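Long-range contacts in ATP-dependent protease subunit HslV (Trypanosoma brucei brucei, PDB 4HNZ), which forms the proteolytic core of the mitochondrial HslVU complex, a threonine protease that cleaves proteins unfolded and delivered by the HslU ATPase: residues T2-R7 against K151-A156; L15-V20 against V161-H166; C33-I38 against D168-E173; G45-T50 against V121-G126. One frame throughout, in Å; residues are numbered along the deposited sequence.

Contact 1. Residues T2-R7 against K151-A156; sequences TILSVR and KAMRIA
Thr-2, just before the N-terminal strand, and Leu-4 within it lie against helix 145-159 in the sheet-to-helix layer of the Ntn-hydrolase sandwich, where two sheets are enclosed between helices. The contact illustrates how a helix can be fitted to a sheet with few, mostly apolar, atoms. Met-153 carries most of it from the helix side. Its chain is bent at chi2 (-69°) and again at chi3 (-75°), and the methionine and Thr-2 side chains slide past each other in opposite directions. SD of Met-153 lies 3.6 Å from Thr-2 CG2, and the methyl CE comes within 3.6 Å of the Thr-2 carbonyl O. The same sulfur rests 3.9 Å from Leu-4 CB, so that one thioether bridges two residues that face the helix, Thr-2 and Leu-4. CG of Leu-4 is anti to the backbone N (chi1 170°), and beyond it CD2 meets Ala-152 CB at 3.7 Å. One turn further on, Ala-156 CB lies 4.3 Å from Thr-2 CG2; the small alanines let the helix come near. The Thr-2 hydroxyl is engaged with Ser-163 through a hydrogen bond, which leaves CG2 to do the packing. Around this seam, helix 127-137 touches Thr-2, Ala-152 and Ala-156 through Ala-130 and Ala-133, while strand 3-8 is flanked in its sheet by strands 11-22 and 120-123.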
loop_
_atom_site.group_PDB
_atom_site.type_symbol
_atom_site.label_atom_id
_atom_site.label_comp_id
_atom_site.label_asym_id
_atom_site.label_seq_id
_atom_site.Cartn_x
_atom_site.Cartn_y
_atom_site.Cartn_z
ATOM N N THR A 2 -31.082 3.471 -2.265
ATOM C CA THR A 2 -31.760 3.041 -3.477
ATOM C C THR A 2 -32.714 4.139 -3.896
ATOM O O THR A 2 -33.605 4.504 -3.142
ATOM C CB THR A 2 -32.552 1.763 -3.242
ATOM O OG1 THR A 2 -31.689 0.751 -2.673
ATOM C CG2 THR A 2 -33.113 1.262 -4.520
ATOM N N ILE A 3 -32.447 4.741 -5.064
ATOM C CA ILE A 3 -33.336 5.621 -5.705
ATOM C C ILE A 3 -33.706 4.959 -7.021
ATOM O O ILE A 3 -32.825 4.566 -7.792
ATOM C CB ILE A 3 -32.704 6.989 -6.047
ATOM C CG1 ILE A 3 -31.908 7.572 -4.906
ATOM C CG2 ILE A 3 -33.767 7.988 -6.479
ATOM C CD1 ILE A 3 -32.721 7.915 -3.719
ATOM N N LEU A 4 -35.006 4.893 -7.309
ATOM C CA LEU A 4 -35.505 4.203 -8.480
ATOM C C LEU A 4 -36.571 5.023 -9.134
ATOM O O LEU A 4 -37.486 5.558 -8.473
ATOM C CB LEU A 4 -36.076 2.876 -8.069
ATOM C CG LEU A 4 -36.835 2.148 -9.149
ATOM C CD1 LEU A 4 -35.889 1.686 -10.231
ATOM C CD2 LEU A 4 -37.589 0.942 -8.609
ATOM N N SER A 5 -36.488 5.134 -10.448
ATOM C CA SER A 5 -37.528 5.793 -11.247
ATOM C C SER A 5 -38.034 4.812 -12.298
ATOM O O SER A 5 -37.251 4.185 -12.992
ATOM C CB SER A 5 -36.949 7.022 -11.957
ATOM O OG SER A 5 -37.925 7.637 -12.795
ATOM N N VAL A 6 -39.350 4.707 -12.437
ATOM C CA VAL A 6 -39.973 3.913 -13.477
ATOM C C VAL A 6 -41.029 4.737 -14.235
ATOM O O VAL A 6 -41.892 5.335 -13.616
ATOM C CB VAL A 6 -40.727 2.727 -12.859
ATOM C CG1 VAL A 6 -41.340 1.869 -13.928
ATOM C CG2 VAL A 6 -39.786 1.908 -11.971
ATOM N N ARG A 7 -40.904 4.788 -15.546
ATOM C CA ARG A 7 -41.860 5.418 -16.393
ATOM C C ARG A 7 -42.565 4.298 -17.143
ATOM O O ARG A 7 -41.925 3.526 -17.837
ATOM C CB ARG A 7 -41.160 6.377 -17.386
ATOM C CG ARG A 7 -42.086 7.036 -18.401
ATOM C CD ARG A 7 -41.362 8.071 -19.299
ATOM N NE ARG A 7 -41.096 9.311 -18.567
ATOM C CZ ARG A 7 -39.934 9.636 -17.990
ATOM N NH1 ARG A 7 -38.876 8.829 -18.086
ATOM N NH2 ARG A 7 -39.814 10.781 -17.287
ATOM N N LYS A 151 -42.546 -2.949 -5.754
ATOM C CA LYS A 151 -42.067 -4.304 -5.711
ATOM C C LYS A 151 -40.528 -4.314 -5.854
ATOM O O LYS A 151 -39.838 -5.062 -5.174
ATOM C CB LYS A 151 -42.736 -5.079 -6.846
ATOM C CG LYS A 151 -43.508 -6.319 -6.439
ATOM C CD LYS A 151 -42.614 -7.547 -6.481
ATOM C CE LYS A 151 -43.413 -8.842 -6.363
ATOM N NZ LYS A 151 -43.976 -9.260 -7.705
ATOM N N ALA A 152 -40.019 -3.521 -6.795
ATOM C CA ALA A 152 -38.616 -3.482 -7.060
ATOM C C ALA A 152 -37.852 -2.928 -5.871
ATOM O O ALA A 152 -36.813 -3.450 -5.526
ATOM C CB ALA A 152 -38.332 -2.703 -8.298
ATOM N N MET A 153 -38.415 -1.949 -5.193
ATOM C CA MET A 153 -37.807 -1.442 -3.971
ATOM C C MET A 153 -37.807 -2.423 -2.836
ATOM O O MET A 153 -36.841 -2.445 -2.050
ATOM C CB MET A 153 -38.497 -0.173 -3.478
ATOM C CG MET A 153 -38.347 1.028 -4.362
ATOM S SD MET A 153 -36.676 1.715 -4.425
ATOM C CE MET A 153 -36.580 2.543 -2.836
ATOM N N ARG A 154 -38.875 -3.167 -2.652
ATOM C CA ARG A 154 -38.895 -4.173 -1.577
ATOM C C ARG A 154 -37.778 -5.165 -1.822
ATOM O O ARG A 154 -37.037 -5.509 -0.913
ATOM C CB ARG A 154 -40.236 -4.918 -1.466
ATOM C CG ARG A 154 -40.272 -6.079 -0.427
ATOM C CD ARG A 154 -40.481 -5.636 1.048
ATOM N NE ARG A 154 -41.513 -4.566 1.317
ATOM C CZ ARG A 154 -42.851 -4.598 0.984
ATOM N NH1 ARG A 154 -43.365 -5.635 0.306
ATOM N NH2 ARG A 154 -43.707 -3.581 1.306
ATOM N N ILE A 155 -37.630 -5.582 -3.065
ATOM C CA ILE A 155 -36.611 -6.536 -3.418
ATOM C C ILE A 155 -35.207 -5.979 -3.293
ATOM O O ILE A 155 -34.329 -6.637 -2.659
ATOM C CB ILE A 155 -36.836 -7.097 -4.847
ATOM C CG1 ILE A 155 -38.079 -7.991 -4.804
ATOM C CG2 ILE A 155 -35.627 -7.884 -5.339
ATOM C CD1 ILE A 155 -38.638 -8.266 -6.156
ATOM N N ALA A 156 -34.980 -4.786 -3.810
ATOM C CA ALA A 156 -33.651 -4.215 -3.785
ATOM C C ALA A 156 -33.224 -3.924 -2.375
ATOM O O ALA A 156 -32.075 -4.170 -1.996
ATOM C CB ALA A 156 -33.590 -2.964 -4.631
#

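Contact 2. Residues L15-V20 against V161-H166; sequences LGDRQV and VFSNEH. With MG (magnesium ion), chain M.
Asp-17 holds the backbone N of Asn-164, and Asn-164 in turn holds that of Arg-18, the residue after Asp-17: two Asx turns interlocked across a contact. Carboxylate oxygen OD2 of Asp-17 accepts from Asn-164 N at 3.0 Å, on its anti side though well out of the carboxylate plane, and from Gln-19 N two residues on; the donors arrive from opposite faces of that plane. The other oxygen, OD1, forms a salt bridge with Lys-34. In Asn-164, CG sits between the backbone N and the carbonyl carbon (chi1 67°), and OD1 takes Arg-18 N at 3.1 Å on one face and His-166 N on the other. Gln-19 extends over the loop to give NE2 to Val-161 O at 3.1 Å, a nearly straight bond (161°) lying on a carbonyl lone pair. Water adds links here: one molecule donates to both Gln-19 O and Phe-162 O, and another accepts from Asn-164 ND2.

Beyond this buried, bond-rich part the contact opens out. Arg-18 passes at about a right angle to His-166, its CD 3.7 Å from the CB of that exposed residue, while NE turns to Asp-168.

Ser-163 O binds the magnesium ion at 2.4 Å, together with the carbonyl oxygens of Thr-157 and Asp-160 and a water. This is a backbone-carbonyl metal site, set beside an active centre of the N-terminal threonine hydrolase type.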
loop_
_atom_site.group_PDB
_atom_site.type_symbol
_atom_site.label_atom_id
_atom_site.label_comp_id
_atom_site.label_asym_id
_atom_site.label_seq_id
_atom_site.Cartn_x
_atom_site.Cartn_y
_atom_site.Cartn_z
ATOM N N LEU A 15 -38.882 6.876 -6.432
ATOM C CA LEU A 15 -38.933 6.354 -5.115
ATOM C C LEU A 15 -37.529 6.375 -4.535
ATOM O O LEU A 15 -36.565 6.116 -5.259
ATOM C CB LEU A 15 -39.400 4.903 -5.108
ATOM C CG LEU A 15 -40.904 4.691 -5.099
ATOM C CD1 LEU A 15 -41.446 5.102 -6.461
ATOM C CD2 LEU A 15 -41.267 3.232 -4.808
ATOM N N GLY A 16 -37.435 6.604 -3.235
ATOM C CA GLY A 16 -36.170 6.527 -2.513
ATOM C C GLY A 16 -36.333 5.971 -1.123
ATOM O O GLY A 16 -37.349 6.181 -0.479
ATOM N N ASP A 17 -35.329 5.270 -0.671
ATOM C CA ASP A 17 -35.382 4.755 0.687
ATOM C C ASP A 17 -35.048 5.898 1.667
ATOM O O ASP A 17 -34.756 7.013 1.254
ATOM C CB ASP A 17 -34.483 3.533 0.863
ATOM C CG ASP A 17 -33.054 3.905 1.123
ATOM O OD1 ASP A 17 -32.442 4.564 0.223
ATOM O OD2 ASP A 17 -32.521 3.567 2.221
ATOM N N ARG A 18 -34.987 5.560 2.950
ATOM C CA ARG A 18 -34.808 6.568 3.966
ATOM C C ARG A 18 -33.674 6.298 4.941
ATOM O O ARG A 18 -33.583 6.981 5.994
ATOM C CB ARG A 18 -36.144 6.783 4.732
ATOM C CG ARG A 18 -37.379 7.033 3.851
ATOM C CD ARG A 18 -38.718 7.153 4.632
ATOM N NE ARG A 18 -39.031 8.573 4.671
ATOM C CZ ARG A 18 -39.355 9.312 5.718
ATOM N NH1 ARG A 18 -39.556 8.791 6.925
ATOM N NH2 ARG A 18 -39.509 10.585 5.536
ATOM N N GLN A 19 -32.775 5.377 4.611
ATOM C CA GLN A 19 -31.680 5.028 5.525
ATOM C C GLN A 19 -30.498 5.922 5.332
ATOM O O GLN A 19 -30.000 6.056 4.256
ATOM C CB GLN A 19 -31.244 3.573 5.317
ATOM C CG GLN A 19 -30.188 3.080 6.294
ATOM C CD GLN A 19 -29.939 1.601 6.119
ATOM O OE1 GLN A 19 -30.859 0.851 6.248
ATOM N NE2 GLN A 19 -28.705 1.174 5.870
ATOM N N VAL A 20 -29.956 6.477 6.395
ATOM C CA VAL A 20 -28.626 7.104 6.320
ATOM C C VAL A 20 -27.640 6.286 7.128
ATOM O O VAL A 20 -27.857 5.996 8.318
ATOM C CB VAL A 20 -28.649 8.526 6.883
ATOM C CG1 VAL A 20 -27.234 9.153 6.841
ATOM C CG2 VAL A 20 -29.636 9.404 6.098
ATOM N N VAL A 161 -27.831 -3.958 2.259
ATOM C CA VAL A 161 -27.744 -3.618 3.640
ATOM C C VAL A 161 -27.743 -2.112 3.860
ATOM O O VAL A 161 -27.991 -1.675 4.971
ATOM C CB VAL A 161 -26.504 -4.236 4.336
ATOM C CG1 VAL A 161 -26.470 -5.747 4.137
ATOM C CG2 VAL A 161 -25.190 -3.656 3.829
ATOM N N PHE A 162 -27.467 -1.320 2.799
ATOM C CA PHE A 162 -27.389 0.171 2.924
ATOM C C PHE A 162 -28.642 0.894 2.568
ATOM O O PHE A 162 -28.623 2.109 2.481
ATOM C CB PHE A 162 -26.188 0.729 2.119
ATOM C CG PHE A 162 -24.861 0.116 2.543
ATOM C CD1 PHE A 162 -24.371 0.300 3.842
ATOM C CD2 PHE A 162 -24.113 -0.688 1.656
ATOM C CE1 PHE A 162 -23.144 -0.224 4.211
ATOM C CE2 PHE A 162 -22.919 -1.258 2.056
ATOM C CZ PHE A 162 -22.416 -1.012 3.318
ATOM N N SER A 163 -29.727 0.166 2.390
ATOM C CA SER A 163 -31.027 0.760 2.137
ATOM C C SER A 163 -32.075 0.102 3.060
ATOM O O SER A 163 -31.936 -1.090 3.423
ATOM C CB SER A 163 -31.446 0.538 0.671
ATOM O OG SER A 163 -30.460 1.021 -0.233
ATOM N N ASN A 164 -33.131 0.850 3.432
ATOM C CA ASN A 164 -34.176 0.252 4.309
ATOM C C ASN A 164 -35.517 0.122 3.618
ATOM O O ASN A 164 -35.661 0.446 2.440
ATOM C CB ASN A 164 -34.269 1.000 5.648
ATOM C CG ASN A 164 -34.794 2.425 5.508
ATOM O OD1 ASN A 164 -35.310 2.840 4.455
ATOM N ND2 ASN A 164 -34.701 3.176 6.584
ATOM N N GLU A 165 -36.497 -0.280 4.388
ATOM C CA GLU A 165 -37.800 -0.618 3.865
ATOM C C GLU A 165 -38.785 0.533 3.838
ATOM O O GLU A 165 -39.914 0.322 3.514
ATOM C CB GLU A 165 -38.399 -1.786 4.673
ATOM C CG GLU A 165 -38.888 -1.413 6.082
ATOM C CD GLU A 165 -37.814 -1.484 7.199
ATOM O OE1 GLU A 165 -36.580 -1.346 6.930
ATOM O OE2 GLU A 165 -38.225 -1.745 8.367
ATOM N N HIS A 166 -38.375 1.725 4.206
ATOM C CA HIS A 166 -39.295 2.844 4.272
ATOM C C HIS A 166 -38.996 3.728 3.055
ATOM O O HIS A 166 -37.849 4.053 2.782
ATOM C CB HIS A 166 -39.120 3.614 5.594
ATOM C CG HIS A 166 -39.333 2.785 6.832
ATOM N ND1 HIS A 166 -40.557 2.241 7.159
ATOM C CD2 HIS A 166 -38.491 2.448 7.846
ATOM C CE1 HIS A 166 -40.458 1.575 8.293
ATOM N NE2 HIS A 166 -39.210 1.681 8.729
HETATM MG MG MG M . -31.691 -3.496 3.653
HETATM O O HOH W 1 -27.505 4.221 3.570
HETATM O O HOH W 2 -33.232 1.597 8.582
HETATM O O HOH W 3 -30.700 -2.735 5.929
#

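Contact 3. Residues C33-I38 against D168-E173; sequences CKLRRI and DVEVLE. Unlike the reference sequence in segment 168-173: Glu-173 (reference Lys).
Strands 35-38 and 168-172 belong to different sheets and run in roughly the same direction, 32° apart, with their axes 8.3 Å from each other; the nearest CA atoms are those of Cys-33 and Asp-168. At such a spacing side chains make the contact, as is general where two sheets stack face to face. Leu-35 fills the middle. Its CD1 lies 3.5 Å from Asp-168 O and 4.0 Å from Glu-170 CG, so the methyl sits on the backbone and on the aliphatic part of the opposing strand. Toward the start of the segments, a water lies 2.7 Å from both Lys-34 N, whose N-H it accepts, and Asp-168 OD2. That carboxylate also takes a salt bridge from Arg-18, and Cys-33 SG lies close by.

At the other end Arg-37 reaches across. Its chain bends at chi2, and the guanidinium, its plane 68° from that of the Glu-170 carboxylate, presents an edge to it: NH1 donates to OE2 of Glu-170 at 3.0 Å, from above the carboxylate plane and with a bent N-H...O angle (137°). Leu-172 CD2 approaches NH2 of Arg-37 obliquely, while that nitrogen donates to Asp-40 O.

Chemically, then, the two sheets are joined by an apolar centre flanked by ionic and water-mediated links. With Arg-37 exposed and its bond bent, the electrostatic gain there is likely to be modest.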
loop_
_atom_site.group_PDB
_atom_site.type_symbol
_atom_site.label_atom_id
_atom_site.label_comp_id
_atom_site.label_asym_id
_atom_site.label_seq_id
_atom_site.Cartn_x
_atom_site.Cartn_y
_atom_site.Cartn_z
ATOM N N CYS A 33 -35.489 11.857 4.143
ATOM C CA CYS A 33 -36.095 11.969 2.848
ATOM C C CYS A 33 -35.017 12.251 1.792
ATOM O O CYS A 33 -34.203 13.138 1.946
ATOM C CB CYS A 33 -37.156 13.085 2.854
ATOM S SG CYS A 33 -38.125 13.017 1.313
ATOM N N LYS A 34 -35.030 11.515 0.698
ATOM C CA LYS A 34 -33.986 11.659 -0.303
ATOM C C LYS A 34 -34.543 12.169 -1.635
ATOM O O LYS A 34 -33.827 12.181 -2.634
ATOM C CB LYS A 34 -33.276 10.311 -0.526
ATOM C CG LYS A 34 -32.574 9.804 0.701
ATOM C CD LYS A 34 -31.970 8.456 0.477
ATOM C CE LYS A 34 -31.450 7.920 1.802
ATOM N NZ LYS A 34 -31.040 6.496 1.679
ATOM N N LEU A 35 -35.801 12.618 -1.630
ATOM C CA LEU A 35 -36.438 13.207 -2.810
ATOM C C LEU A 35 -36.721 14.663 -2.567
ATOM O O LEU A 35 -36.982 15.064 -1.447
ATOM C CB LEU A 35 -37.747 12.511 -3.104
ATOM C CG LEU A 35 -37.681 10.982 -3.124
ATOM C CD1 LEU A 35 -39.018 10.436 -3.575
ATOM C CD2 LEU A 35 -36.584 10.489 -4.046
ATOM N N ARG A 36 -36.644 15.483 -3.598
ATOM C CA ARG A 36 -37.047 16.868 -3.471
ATOM C C ARG A 36 -37.879 17.244 -4.670
ATOM O O ARG A 36 -37.633 16.779 -5.799
ATOM C CB ARG A 36 -35.838 17.779 -3.383
ATOM C CG ARG A 36 -34.987 17.643 -2.137
ATOM C CD ARG A 36 -35.686 18.094 -0.857
ATOM N NE ARG A 36 -34.742 18.018 0.282
ATOM C CZ ARG A 36 -34.402 16.897 0.943
ATOM N NH1 ARG A 36 -34.925 15.714 0.634
ATOM N NH2 ARG A 36 -33.527 16.958 1.933
ATOM N N ARG A 37 -38.891 18.029 -4.404
ATOM C CA ARG A 37 -39.707 18.616 -5.419
ATOM C C ARG A 37 -38.982 19.925 -5.724
ATOM O O ARG A 37 -38.831 20.734 -4.846
ATOM C CB ARG A 37 -41.078 18.890 -4.804
ATOM C CG ARG A 37 -42.175 19.316 -5.764
ATOM C CD ARG A 37 -43.117 18.170 -6.069
ATOM N NE ARG A 37 -43.752 18.350 -7.370
ATOM C CZ ARG A 37 -44.452 17.417 -8.000
ATOM N NH1 ARG A 37 -44.643 16.213 -7.461
ATOM N NH2 ARG A 37 -44.962 17.682 -9.191
ATOM N N ILE A 38 -38.450 20.142 -6.925
ATOM C CA ILE A 38 -37.851 21.479 -7.173
ATOM C C ILE A 38 -38.831 22.467 -7.820
ATOM O O ILE A 38 -38.660 23.653 -7.692
ATOM C CB ILE A 38 -36.501 21.437 -7.913
ATOM C CG1 ILE A 38 -36.654 21.054 -9.367
ATOM C CG2 ILE A 38 -35.544 20.480 -7.187
ATOM C CD1 ILE A 38 -35.306 20.654 -9.950
ATOM N N ASP A 168 -40.057 6.976 0.205
ATOM C CA ASP A 168 -40.825 8.121 -0.249
ATOM C C ASP A 168 -41.127 7.940 -1.730
ATOM O O ASP A 168 -40.329 7.360 -2.477
ATOM C CB ASP A 168 -40.020 9.386 -0.013
ATOM C CG ASP A 168 -39.929 9.733 1.468
ATOM O OD1 ASP A 168 -40.998 10.001 2.043
ATOM O OD2 ASP A 168 -38.812 9.749 2.052
ATOM N N VAL A 169 -42.279 8.444 -2.139
ATOM C CA VAL A 169 -42.754 8.310 -3.493
ATOM C C VAL A 169 -43.130 9.682 -4.060
ATOM O O VAL A 169 -43.832 10.460 -3.422
ATOM C CB VAL A 169 -44.001 7.441 -3.536
ATOM C CG1 VAL A 169 -44.427 7.230 -4.967
ATOM C CG2 VAL A 169 -43.737 6.090 -2.874
ATOM N N GLU A 170 -42.671 9.974 -5.265
ATOM C CA GLU A 170 -43.220 11.049 -6.047
ATOM C C GLU A 170 -43.781 10.481 -7.346
ATOM O O GLU A 170 -43.186 9.595 -7.964
ATOM C CB GLU A 170 -42.140 12.089 -6.354
ATOM C CG GLU A 170 -41.723 12.930 -5.158
ATOM C CD GLU A 170 -42.779 13.938 -4.699
ATOM O OE1 GLU A 170 -42.558 14.538 -3.624
ATOM O OE2 GLU A 170 -43.803 14.163 -5.382
ATOM N N VAL A 171 -44.842 11.119 -7.840
ATOM C CA VAL A 171 -45.501 10.736 -9.080
ATOM C C VAL A 171 -45.630 11.951 -10.024
ATOM O O VAL A 171 -45.826 13.071 -9.583
ATOM C CB VAL A 171 -46.880 10.140 -8.733
ATOM C CG1 VAL A 171 -47.523 9.540 -9.961
ATOM C CG2 VAL A 171 -46.733 9.073 -7.676
ATOM N N LEU A 172 -45.487 11.753 -11.325
ATOM C CA LEU A 172 -45.771 12.807 -12.335
ATOM C C LEU A 172 -46.505 12.230 -13.556
ATOM O O LEU A 172 -46.361 11.034 -13.814
ATOM C CB LEU A 172 -44.460 13.433 -12.785
ATOM C CG LEU A 172 -43.616 14.152 -11.729
ATOM C CD1 LEU A 172 -42.238 14.424 -12.292
ATOM C CD2 LEU A 172 -44.292 15.469 -11.349
ATOM N N GLU A 173 -47.265 13.066 -14.280
ATOM C CA GLU A 173 -48.157 12.628 -15.382
ATOM C C GLU A 173 -47.959 13.221 -16.803
ATOM O O GLU A 173 -47.602 12.503 -17.729
ATOM C CB GLU A 173 -49.616 12.866 -14.982
ATOM C CG GLU A 173 -50.071 12.225 -13.674
ATOM C CD GLU A 173 -50.207 10.710 -13.749
ATOM O OE1 GLU A 173 -50.101 10.132 -14.860
ATOM O OE2 GLU A 173 -50.411 10.074 -12.695
HETATM O O HOH W 4 -36.554 9.245 0.604
#

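Contact 4. Residues G45-T50 against V121-G126; sequences GFAGST and VAIGSG
Gly-45 begins the walk: its carbonyl O lies 4.1 Å from CD1 of Ile-123, the methyl that makes most of this small contact. Phe-46 comes next and its side chain leaves the interface, packing on Ala-53 and Met-57 of helix 50-66 with its ring edge toward Gly-48 O. Ala-47 turns back. Its N is 3.9 Å from Ile-123 CD1 and its CB 4.3 Å from that same methyl, while Gly-124 CA stands 4.3 Å from the alanine CB. Ile-123 reaches over because CG1 lies between the backbone N and the carbonyl carbon (chi1 54°) and CD1 then extends anti (chi2 173°). At Gly-48 phi is 126°, a conformation in which a CB would press on the carbonyl O of Ala-47. Ser-49 follows as the N-cap of helix 50-66, its OG bonded to Asp-52 N and also to Gln-109 O of a neighbouring subunit.

Here the sheets meet through one branched side chain laid over backbone, a contact of van der Waals character that adds to their other contacts. Since Ala-47 also touches Thr-1, the active-site residue by similarity, this apolar seam ends beside the presumed nucleophile.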
loop_
_atom_site.group_PDB
_atom_site.type_symbol
_atom_site.label_atom_id
_atom_site.label_comp_id
_atom_site.label_asym_id
_atom_site.label_seq_id
_atom_site.Cartn_x
_atom_site.Cartn_y
_atom_site.Cartn_z
ATOM N N GLY A 45 -34.005 12.938 -6.878
ATOM C CA GLY A 45 -33.651 12.025 -5.867
ATOM C C GLY A 45 -32.157 11.935 -5.815
ATOM O O GLY A 45 -31.518 12.041 -6.831
ATOM N N PHE A 46 -31.613 11.699 -4.611
ATOM C CA PHE A 46 -30.154 11.742 -4.393
ATOM C C PHE A 46 -29.590 10.611 -3.541
ATOM O O PHE A 46 -30.254 10.137 -2.626
ATOM C CB PHE A 46 -29.702 13.085 -3.861
ATOM C CG PHE A 46 -30.132 13.382 -2.435
ATOM C CD1 PHE A 46 -29.368 12.984 -1.336
ATOM C CD2 PHE A 46 -31.273 14.143 -2.175
ATOM C CE1 PHE A 46 -29.717 13.345 0.003
ATOM C CE2 PHE A 46 -31.631 14.457 -0.850
ATOM C CZ PHE A 46 -30.854 14.047 0.231
ATOM N N ALA A 47 -28.455 10.102 -3.972
ATOM C CA ALA A 47 -27.580 9.355 -3.128
ATOM C C ALA A 47 -26.413 10.253 -2.758
ATOM O O ALA A 47 -25.943 11.011 -3.611
ATOM C CB ALA A 47 -27.059 8.116 -3.849
ATOM N N GLY A 48 -26.010 10.198 -1.502
ATOM C CA GLY A 48 -24.966 11.063 -0.933
ATOM C C GLY A 48 -25.450 11.796 0.301
ATOM O O GLY A 48 -26.637 11.748 0.635
ATOM N N SER A 49 -24.578 12.566 0.905
ATOM C CA SER A 49 -24.932 13.305 2.085
ATOM C C SER A 49 -25.836 14.503 1.792
ATOM O O SER A 49 -25.861 15.050 0.657
ATOM C CB SER A 49 -23.651 13.853 2.747
ATOM O OG SER A 49 -23.104 14.916 1.986
ATOM N N THR A 50 -26.564 14.915 2.808
ATOM C CA THR A 50 -27.448 16.053 2.706
ATOM C C THR A 50 -26.784 17.250 2.054
ATOM O O THR A 50 -27.296 17.812 1.075
ATOM C CB THR A 50 -27.902 16.481 4.113
ATOM O OG1 THR A 50 -28.520 15.345 4.730
ATOM C CG2 THR A 50 -28.905 17.665 4.065
ATOM N N VAL A 121 -34.510 3.920 -14.528
ATOM C CA VAL A 121 -33.247 4.490 -14.099
ATOM C C VAL A 121 -33.121 4.329 -12.604
ATOM O O VAL A 121 -34.100 4.422 -11.899
ATOM C CB VAL A 121 -33.229 6.026 -14.357
ATOM C CG1 VAL A 121 -31.945 6.661 -13.854
ATOM C CG2 VAL A 121 -33.335 6.309 -15.841
ATOM N N ALA A 122 -31.913 4.094 -12.124
ATOM C CA ALA A 122 -31.707 3.894 -10.695
ATOM C C ALA A 122 -30.275 4.168 -10.289
ATOM O O ALA A 122 -29.352 3.912 -11.054
ATOM C CB ALA A 122 -32.061 2.459 -10.315
ATOM N N ILE A 123 -30.115 4.627 -9.052
ATOM C CA ILE A 123 -28.818 4.891 -8.463
ATOM C C ILE A 123 -28.745 4.386 -7.010
ATOM O O ILE A 123 -29.745 3.980 -6.424
ATOM C CB ILE A 123 -28.469 6.385 -8.456
ATOM C CG1 ILE A 123 -29.554 7.221 -7.781
ATOM C CG2 ILE A 123 -28.268 6.855 -9.882
ATOM C CD1 ILE A 123 -29.210 8.681 -7.572
ATOM N N GLY A 124 -27.514 4.446 -6.454
ATOM C CA GLY A 124 -27.227 4.053 -5.086
ATOM C C GLY A 124 -26.677 2.642 -5.030
ATOM O O GLY A 124 -26.756 1.918 -5.978
ATOM N N SER A 125 -26.165 2.255 -3.879
ATOM C CA SER A 125 -25.746 0.900 -3.627
ATOM C C SER A 125 -26.816 -0.099 -3.984
ATOM O O SER A 125 -26.510 -1.224 -4.330
ATOM C CB SER A 125 -25.390 0.753 -2.124
ATOM O OG SER A 125 -26.438 1.283 -1.298
ATOM N N GLY A 126 -28.090 0.246 -3.842
ATOM C CA GLY A 126 -29.149 -0.723 -4.175
ATOM C C GLY A 126 -29.770 -0.585 -5.564
ATOM O O GLY A 126 -30.594 -1.424 -5.975
#

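Overall arrangement
Along the chain the first segments of contacts 1 to 4 come in that order, then 121-126, 151-156, 161-166 and 168-173: contacts 1, 2 and 3 interleave, and contact 4 nests inside all three. Their centres lie 10 to 15 Å apart. Contacts 1 and 2 share neighbouring strands 3-8 and 11-22; strand 120-123 of contact 4 pairs with 3-8, and strand 167-172 of contact 3 with 11-22, in the same sheet. Contacts 3 and 4 join that sheet to the second one through adjacent strands 35-39 and 42-48, while contact 1 adds the helix layer. Lys-34 of contact 3 bridges to Asp-17 of contact 2 beside Thr-1, so distant segments converge on the presumed catalytic centre.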